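Local coordinates for periplasmic binding protein/LacI transcriptional regulator (Alkaliphilus metalliredigens, PDB 3CTP) that binds the sugar beta-D-xylulofuranose in the cleft of a periplasmic-binding-protein-like core and probably acts as a DNA-binding transcriptional repressor of the LacI family, at residues Lys179-Phe184 with Phe236-Ile241. Sequence-based numbering, arbitrary orientation.
Sequences KGPEVF and FVFNDI. With XLF (beta-D-xylulofuranose), chain C.
Lys179 ends the strand 175-179, and its carbonyl carbon lies 3.5 Å from Phe238 CD2, obliquely placed against that ring. The lysine side chain leaves on the far side of the backbone and curls forward until NZ donates to Gly180 O at 3.0 Å, almost in line with the C=O bond. Glu209 and Glu188 form salt bridges with the same ammonium, which ties the start of the loop to the neighbouring strand and to the helix 185-200.

Next comes Gly180, which sets its CA over one face of Phe238, 3.7 Å from the ring centroid and 14° off its normal, a CH-pi contact. A chi1 of 67° tucks CG of Phe238 between its own N and carbonyl carbon and brings the ring face up against the glycine.

Pro181 adds a looser, oblique contact, CD 4.5 Å from Phe238 CZ, and it opens a type I turn closed by Phe184 N to Pro181 O. The turn delivers Phe184 to the N-cap of the helix 185-200, where its ring takes Pro181 CG over one face and has the sugar's O4 obliquely beside it.

On the 236-241 side, Phe238 presents its edge to C5 of the sugar, and Asn239 ND2 gives the ring oxygen O5 a nearly straight bond of 3.1 Å (168°). Asp213 also receives a bond from ND2, while OD1 caps the helix 240-252 at Ala242 N, so both ends of the amide are engaged and its rotation is probably fixed. No hydrogen bond joins the two segments; a phenyl ring packed on the backbone of Lys179 and Gly180 makes the contact at the C-terminal ends of adjacent parallel strands. Of the two segments, Asn239 supplies the hydrogen bond to the sugar, and residues such as Arg190 and Asp267 add further ones.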
loop_
_atom_site.group_PDB
_atom_site.type_symbol
_atom_site.label_atom_id
_atom_site.label_comp_id
_atom_site.label_asym_id
_atom_site.label_seq_id
_atom_site.Cartn_x
_atom_site.Cartn_y
_atom_site.Cartn_z
ATOM N N LYS A 179 8.506 19.204 -4.838
ATOM C CA LYS A 179 9.372 18.279 -5.577
ATOM C C LYS A 179 9.885 17.163 -4.706
ATOM O O LYS A 179 9.880 17.249 -3.471
ATOM C CB LYS A 179 10.527 19.028 -6.264
ATOM C CG LYS A 179 11.550 19.565 -5.340
ATOM C CD LYS A 179 12.756 20.239 -6.133
ATOM C CE LYS A 179 13.559 19.255 -6.926
ATOM N NZ LYS A 179 14.336 18.264 -6.111
ATOM N N GLY A 180 10.289 16.089 -5.357
ATOM C CA GLY A 180 10.757 14.911 -4.636
ATOM C C GLY A 180 12.225 15.026 -4.313
ATOM O O GLY A 180 12.896 15.995 -4.721
ATOM N N PRO A 181 12.740 14.037 -3.568
ATOM C CA PRO A 181 14.126 13.922 -3.200
ATOM C C PRO A 181 15.015 13.952 -4.448
ATOM O O PRO A 181 14.661 13.337 -5.440
ATOM C CB PRO A 181 14.190 12.491 -2.639
ATOM C CG PRO A 181 12.889 12.215 -2.099
ATOM C CD PRO A 181 11.907 12.985 -2.968
ATOM N N GLU A 182 16.165 14.611 -4.365
ATOM C CA GLU A 182 17.103 14.716 -5.468
ATOM C C GLU A 182 17.637 13.371 -5.977
ATOM O O GLU A 182 18.053 13.266 -7.153
ATOM C CB GLU A 182 18.273 15.619 -5.062
ATOM C CG GLU A 182 19.224 15.947 -6.169
ATOM C CD GLU A 182 20.282 16.935 -5.720
ATOM O OE1 GLU A 182 19.947 17.836 -4.911
ATOM O OE2 GLU A 182 21.436 16.802 -6.171
ATOM N N VAL A 183 17.636 12.362 -5.108
ATOM C CA VAL A 183 18.169 11.058 -5.484
ATOM C C VAL A 183 17.206 10.262 -6.356
ATOM O O VAL A 183 17.575 9.182 -6.811
ATOM C CB VAL A 183 18.532 10.226 -4.242
ATOM C CG1 VAL A 183 19.694 10.911 -3.513
ATOM C CG2 VAL A 183 17.346 10.048 -3.329
ATOM N N PHE A 184 15.985 10.766 -6.586
ATOM C CA PHE A 184 15.053 10.084 -7.492
ATOM C C PHE A 184 15.189 10.735 -8.861
ATOM O O PHE A 184 14.706 11.865 -9.064
ATOM C CB PHE A 184 13.593 10.266 -7.039
ATOM C CG PHE A 184 13.262 9.726 -5.651
ATOM C CD1 PHE A 184 14.121 8.879 -4.957
ATOM C CD2 PHE A 184 12.027 10.059 -5.088
ATOM C CE1 PHE A 184 13.759 8.397 -3.669
ATOM C CE2 PHE A 184 11.649 9.565 -3.851
ATOM C CZ PHE A 184 12.524 8.730 -3.152
ATOM N N PHE A 236 1.737 21.545 -8.017
ATOM C CA PHE A 236 2.079 20.259 -8.622
ATOM C C PHE A 236 2.874 19.491 -7.571
ATOM O O PHE A 236 3.903 19.982 -7.099
ATOM C CB PHE A 236 2.953 20.497 -9.884
ATOM C CG PHE A 236 3.564 19.239 -10.489
ATOM C CD1 PHE A 236 2.844 18.058 -10.561
ATOM C CD2 PHE A 236 4.859 19.285 -11.043
ATOM C CE1 PHE A 236 3.421 16.905 -11.123
ATOM C CE2 PHE A 236 5.452 18.128 -11.605
ATOM C CZ PHE A 236 4.718 16.945 -11.665
ATOM N N VAL A 237 2.379 18.312 -7.189
ATOM C CA VAL A 237 3.077 17.489 -6.200
ATOM C C VAL A 237 3.688 16.274 -6.880
ATOM O O VAL A 237 3.079 15.673 -7.770
ATOM C CB VAL A 237 2.117 17.018 -5.082
ATOM C CG1 VAL A 237 2.937 16.361 -3.962
ATOM C CG2 VAL A 237 1.311 18.198 -4.527
ATOM N N PHE A 238 4.902 15.917 -6.474
ATOM C CA PHE A 238 5.691 14.949 -7.246
ATOM C C PHE A 238 5.078 13.568 -7.401
ATOM O O PHE A 238 5.454 12.838 -8.329
ATOM C CB PHE A 238 7.127 14.837 -6.686
ATOM C CG PHE A 238 7.207 14.222 -5.299
ATOM C CD1 PHE A 238 7.436 12.852 -5.147
ATOM C CD2 PHE A 238 7.124 15.017 -4.162
ATOM C CE1 PHE A 238 7.525 12.318 -3.878
ATOM C CE2 PHE A 238 7.229 14.484 -2.889
ATOM C CZ PHE A 238 7.435 13.126 -2.752
ATOM N N ASN A 239 4.192 13.149 -6.494
ATOM C CA ASN A 239 3.426 11.930 -6.765
ATOM C C ASN A 239 2.099 11.953 -6.065
ATOM O O ASN A 239 1.802 12.894 -5.320
ATOM C CB ASN A 239 4.229 10.637 -6.477
ATOM C CG ASN A 239 4.487 10.412 -5.018
ATOM O OD1 ASN A 239 3.836 10.999 -4.171
ATOM N ND2 ASN A 239 5.465 9.535 -4.703
ATOM N N ASP A 240 1.250 10.980 -6.387
ATOM C CA ASP A 240 -0.121 11.020 -5.900
ATOM C C ASP A 240 -0.224 10.814 -4.394
ATOM O O ASP A 240 -1.053 11.444 -3.748
ATOM C CB ASP A 240 -1.012 9.976 -6.596
ATOM C CG ASP A 240 -1.289 10.309 -8.048
ATOM O OD1 ASP A 240 -1.037 11.451 -8.490
ATOM O OD2 ASP A 240 -1.794 9.396 -8.753
ATOM N N ILE A 241 0.591 9.914 -3.841
ATOM C CA ILE A 241 0.498 9.681 -2.380
ATOM C C ILE A 241 0.979 10.917 -1.599
ATOM O O ILE A 241 0.369 11.298 -0.589
ATOM C CB ILE A 241 1.195 8.345 -1.960
ATOM C CG1 ILE A 241 0.969 8.058 -0.472
ATOM C CG2 ILE A 241 2.654 8.351 -2.340
ATOM C CD1 ILE A 241 -0.483 7.764 -0.145
HETATM O O4 XLF C . 10.270 7.953 -8.175
HETATM C C4 XLF C . 8.969 8.429 -8.529
HETATM C C5 XLF C . 8.416 9.183 -7.328
HETATM O O5 XLF C . 7.385 8.353 -6.781
HETATM C C3 XLF C . 8.005 7.270 -8.727
HETATM O O3 XLF C . 7.676 7.084 -10.110
HETATM C C2 XLF C . 6.816 7.729 -7.929
HETATM O O2 XLF C . 6.048 8.705 -8.663
HETATM C C1 XLF C . 5.935 6.583 -7.475
HETATM O O1 XLF C . 4.900 7.092 -6.621
#